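Local structure of PAN2-PAN3 deadenylation complex catalytic subunit pan2 (Neurospora crassa, 4CZX) at residues 48-52 with 64-70. The protein probably serves, through the whole protein of which this is the N-terminal WD40 domain, as catalytic subunit of the PAN complex that shortens mRNA poly(A) tails. Residues are numbered along the deposited sequence; the frame is centred on the assembly and turned at random.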
ATOM      1  N   LYS A  48     -13.000 -16.354  -7.342  1.00 22.97           N
ATOM      2  CA  LYS A  48     -11.610 -15.903  -7.418  1.00 25.11           C
ATOM      3  C   LYS A  48     -10.720 -16.703  -6.465  1.00 24.10           C
ATOM      4  O   LYS A  48      -9.571 -16.341  -6.207  1.00 26.59           O
ATOM      5  CB  LYS A  48     -11.500 -14.402  -7.112  1.00 27.26           C
ATOM      6  CG  LYS A  48     -12.086 -13.504  -8.220  1.00 30.11           C
ATOM      7  CD  LYS A  48     -12.395 -12.104  -7.686  1.00 36.46           C
ATOM      8  CE  LYS A  48     -11.123 -11.305  -7.395  1.00 41.73           C
ATOM      9  NZ  LYS A  48     -11.319 -10.229  -6.361  1.00 39.19           N
ATOM     10  N   GLY A  49     -11.249 -17.786  -5.928  1.00 23.91           N
ATOM     11  CA  GLY A  49     -10.419 -18.669  -5.123  1.00 26.66           C
ATOM     12  C   GLY A  49     -10.376 -18.429  -3.622  1.00 25.64           C
ATOM     13  O   GLY A  49      -9.518 -18.987  -2.935  1.00 23.23           O
ATOM     14  N   PHE A  50     -11.286 -17.626  -3.081  1.00 22.74           N
ATOM     15  CA  PHE A  50     -11.377 -17.592  -1.614  1.00 21.44           C
ATOM     16  C   PHE A  50     -12.075 -18.854  -1.106  1.00 25.20           C
ATOM     17  O   PHE A  50     -13.060 -19.314  -1.697  1.00 23.48           O
ATOM     18  CB  PHE A  50     -12.130 -16.349  -1.124  1.00 21.46           C
ATOM     19  CG  PHE A  50     -11.319 -15.484  -0.205  1.00 22.89           C
ATOM     20  CD1 PHE A  50     -11.189 -15.809   1.144  1.00 24.64           C
ATOM     21  CD2 PHE A  50     -10.693 -14.352  -0.681  1.00 28.05           C
ATOM     22  CE1 PHE A  50     -10.432 -15.005   1.990  1.00 29.15           C
ATOM     23  CE2 PHE A  50      -9.936 -13.542   0.159  1.00 34.76           C
ATOM     24  CZ  PHE A  50      -9.807 -13.865   1.496  1.00 31.19           C
ATOM     25  N   ALA A  51     -11.542 -19.414  -0.023  1.00 23.12           N
ATOM     26  CA  ALA A  51     -12.175 -20.514   0.693  1.00 23.24           C
ATOM     27  C   ALA A  51     -12.685 -19.993   2.020  1.00 27.27           C
ATOM     28  O   ALA A  51     -11.927 -19.359   2.775  1.00 26.92           O
ATOM     29  CB  ALA A  51     -11.186 -21.655   0.922  1.00 20.35           C
ATOM     30  N   GLY A  52     -13.963 -20.221   2.299  1.00 25.48           N
ATOM     31  CA  GLY A  52     -14.509 -19.913   3.612  1.00 24.66           C
ATOM     32  C   GLY A  52     -15.049 -21.169   4.283  1.00 27.47           C
ATOM     33  O   GLY A  52     -15.695 -21.979   3.627  1.00 25.78           O
ATOM     34  N   ALA A  64     -11.080 -18.387   6.855  1.00 25.19           N
ATOM     35  CA  ALA A  64     -11.239 -17.981   5.464  1.00 23.16           C
ATOM     36  C   ALA A  64      -9.910 -17.486   4.931  1.00 26.75           C
ATOM     37  O   ALA A  64      -9.198 -16.738   5.615  1.00 26.50           O
ATOM     38  CB  ALA A  64     -12.323 -16.911   5.327  1.00 29.41           C
ATOM     39  N   PHE A  65      -9.568 -17.921   3.721  1.00 25.86           N
ATOM     40  CA  PHE A  65      -8.292 -17.554   3.112  1.00 26.27           C
ATOM     41  C   PHE A  65      -8.305 -17.861   1.624  1.00 28.03           C
ATOM     42  O   PHE A  65      -9.013 -18.756   1.174  1.00 27.63           O
ATOM     43  CB  PHE A  65      -7.122 -18.281   3.802  1.00 24.44           C
ATOM     44  CG  PHE A  65      -7.386 -19.742   4.079  1.00 27.22           C
ATOM     45  CD1 PHE A  65      -7.058 -20.716   3.144  1.00 25.10           C
ATOM     46  CD2 PHE A  65      -7.955 -20.139   5.275  1.00 22.97           C
ATOM     47  CE1 PHE A  65      -7.307 -22.084   3.406  1.00 24.89           C
ATOM     48  CE2 PHE A  65      -8.227 -21.496   5.533  1.00 25.09           C
ATOM     49  CZ  PHE A  65      -7.892 -22.463   4.603  1.00 23.81           C
ATOM     50  N   ARG A  66      -7.523 -17.106   0.865  1.00 24.01           N
ATOM     51  CA  ARG A  66      -7.454 -17.313  -0.570  1.00 25.19           C
ATOM     52  C   ARG A  66      -6.465 -18.428  -0.868  1.00 27.29           C
ATOM     53  O   ARG A  66      -5.382 -18.470  -0.299  1.00 24.57           O
ATOM     54  CB  ARG A  66      -7.057 -16.022  -1.294  1.00 24.94           C
ATOM     55  CG  ARG A  66      -7.338 -16.114  -2.795  1.00 23.26           C
ATOM     56  CD  ARG A  66      -6.898 -14.820  -3.549  1.00 28.99           C
ATOM     57  NE  ARG A  66      -7.626 -13.623  -3.130  1.00 26.89           N
ATOM     58  CZ  ARG A  66      -8.890 -13.363  -3.454  1.00 29.89           C
ATOM     59  NH1 ARG A  66      -9.574 -14.234  -4.179  1.00 28.05           N
ATOM     60  NH2 ARG A  66      -9.477 -12.240  -3.045  1.00 28.34           N
ATOM     61  N   ILE A  67      -6.832 -19.349  -1.753  1.00 24.06           N
ATOM     62  CA  ILE A  67      -6.007 -20.540  -1.949  1.00 22.76           C
ATOM     63  C   ILE A  67      -5.195 -20.527  -3.263  1.00 23.12           C
ATOM     64  O   ILE A  67      -4.407 -21.440  -3.515  1.00 25.43           O
ATOM     65  CB  ILE A  67      -6.883 -21.842  -1.844  1.00 23.35           C
ATOM     66  CG1 ILE A  67      -8.068 -21.850  -2.821  1.00 29.02           C
ATOM     67  CG2 ILE A  67      -7.427 -21.964  -0.424  1.00 29.42           C
ATOM     68  CD1 ILE A  67      -7.733 -22.265  -4.250  1.00 22.06           C
ATOM     69  N   HIS A  68      -5.371 -19.499  -4.092  1.00 23.98           N
ATOM     70  CA  HIS A  68      -4.507 -19.320  -5.265  1.00 22.06           C
ATOM     71  C   HIS A  68      -4.572 -17.849  -5.704  1.00 23.80           C
ATOM     72  O   HIS A  68      -5.421 -17.117  -5.205  1.00 26.16           O
ATOM     73  CB  HIS A  68      -4.892 -20.288  -6.408  1.00 22.94           C
ATOM     74  CG  HIS A  68      -6.271 -20.092  -6.967  1.00 26.01           C
ATOM     75  ND1 HIS A  68      -6.892 -21.056  -7.737  1.00 26.89           N
ATOM     76  CD2 HIS A  68      -7.135 -19.052  -6.896  1.00 23.33           C
ATOM     77  CE1 HIS A  68      -8.087 -20.626  -8.096  1.00 25.69           C
ATOM     78  NE2 HIS A  68      -8.255 -19.407  -7.612  1.00 29.01           N
ATOM     79  N   PRO A  69      -3.674 -17.411  -6.607  1.00 26.78           N
ATOM     80  CA  PRO A  69      -3.773 -16.020  -7.091  1.00 28.89           C
ATOM     81  C   PRO A  69      -5.158 -15.740  -7.660  1.00 29.82           C
ATOM     82  O   PRO A  69      -5.705 -16.605  -8.349  1.00 27.27           O
ATOM     83  CB  PRO A  69      -2.705 -15.944  -8.181  1.00 33.11           C
ATOM     84  CG  PRO A  69      -1.733 -17.020  -7.838  1.00 33.01           C
ATOM     85  CD  PRO A  69      -2.529 -18.120  -7.207  1.00 31.33           C
ATOM     86  N   GLU A  70      -5.732 -14.571  -7.378  1.00 30.43           N
ATOM     87  CA  GLU A  70      -7.136 -14.345  -7.744  1.00 34.28           C
ATOM     88  C   GLU A  70      -7.373 -14.367  -9.257  1.00 33.16           C
ATOM     89  O   GLU A  70      -8.486 -14.629  -9.699  1.00 29.52           O
ATOM     90  CB  GLU A  70      -7.650 -13.029  -7.157  1.00 37.42           C
ATOM     91  CG  GLU A  70      -7.019 -11.783  -7.716  1.00 42.15           C
ATOM     92  CD  GLU A  70      -7.172 -10.616  -6.760  1.00 58.02           C
ATOM     93  OE1 GLU A  70      -8.294 -10.079  -6.638  1.00 61.38           O
ATOM     94  OE2 GLU A  70      -6.173 -10.257  -6.105  1.00 65.04           O
TER
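Phe-50 and Arg-66, a non-hydrogen-bonded pair of an antiparallel hairpin, lay their side chains crosswise on the same face of the sheet. Arg-66 CB sits over the face of the Phe-50 ring, 4.2 Å from its centroid in a CH-pi contact. Beyond it the arginine chain bends at CG-CD (chi3 -63°), bringing the guanidinium back so that one of its faces meets the rim of the ring, Arg-66 NH2 lying 3.4 Å from Phe-50 CD2. The two planes stand 80° apart, and Glu-70 CB lies over the rim of the opposite guanidinium face. From the edge of the group, Arg-66 NH1 gives a weak, bent bond (130° at the hydrogen) to Lys-48 O, 2.9 Å away. Alongside, Lys-48 and Glu-70 run in the same direction and join in a salt bridge, Lys-48 NZ to Glu-70 OE1 at 3.0 Å, though the hydrogen bond within it is weak. Lys-48 NZ and Arg-66 NH2 both also pair with Asp-24, whose carboxylate probably offsets their neighbouring positive charges. With an alanine at Arg-66, Lys-48 O would probably lose its guanidinium donor, Asp-24 one cationic partner, and the Phe-50 edge its flat neighbour. Gly-49 lets His-68 come close, with His-68 NE2 3.4 Å from Gly-49 CA; a side chain there would collide with the imidazole, whose NE2 hydrogen-bonds to Gly-73 O. Paired backbone bonds link Ala-51 and Phe-65, and just beyond the strand pairing Ile-67 N bonds to Gly-49 O at 3.0 Å. The hairpin forms the last two strands, 50-55 and 60-66, of a four-stranded beta-propeller blade. Ala-51, on the face it shares with Phe-65, packs on Phe-87 of strand 85-88, as does Ile-67 from the loop, and Phe-65 on Ala-96 of strand 93-96, both in the next blade.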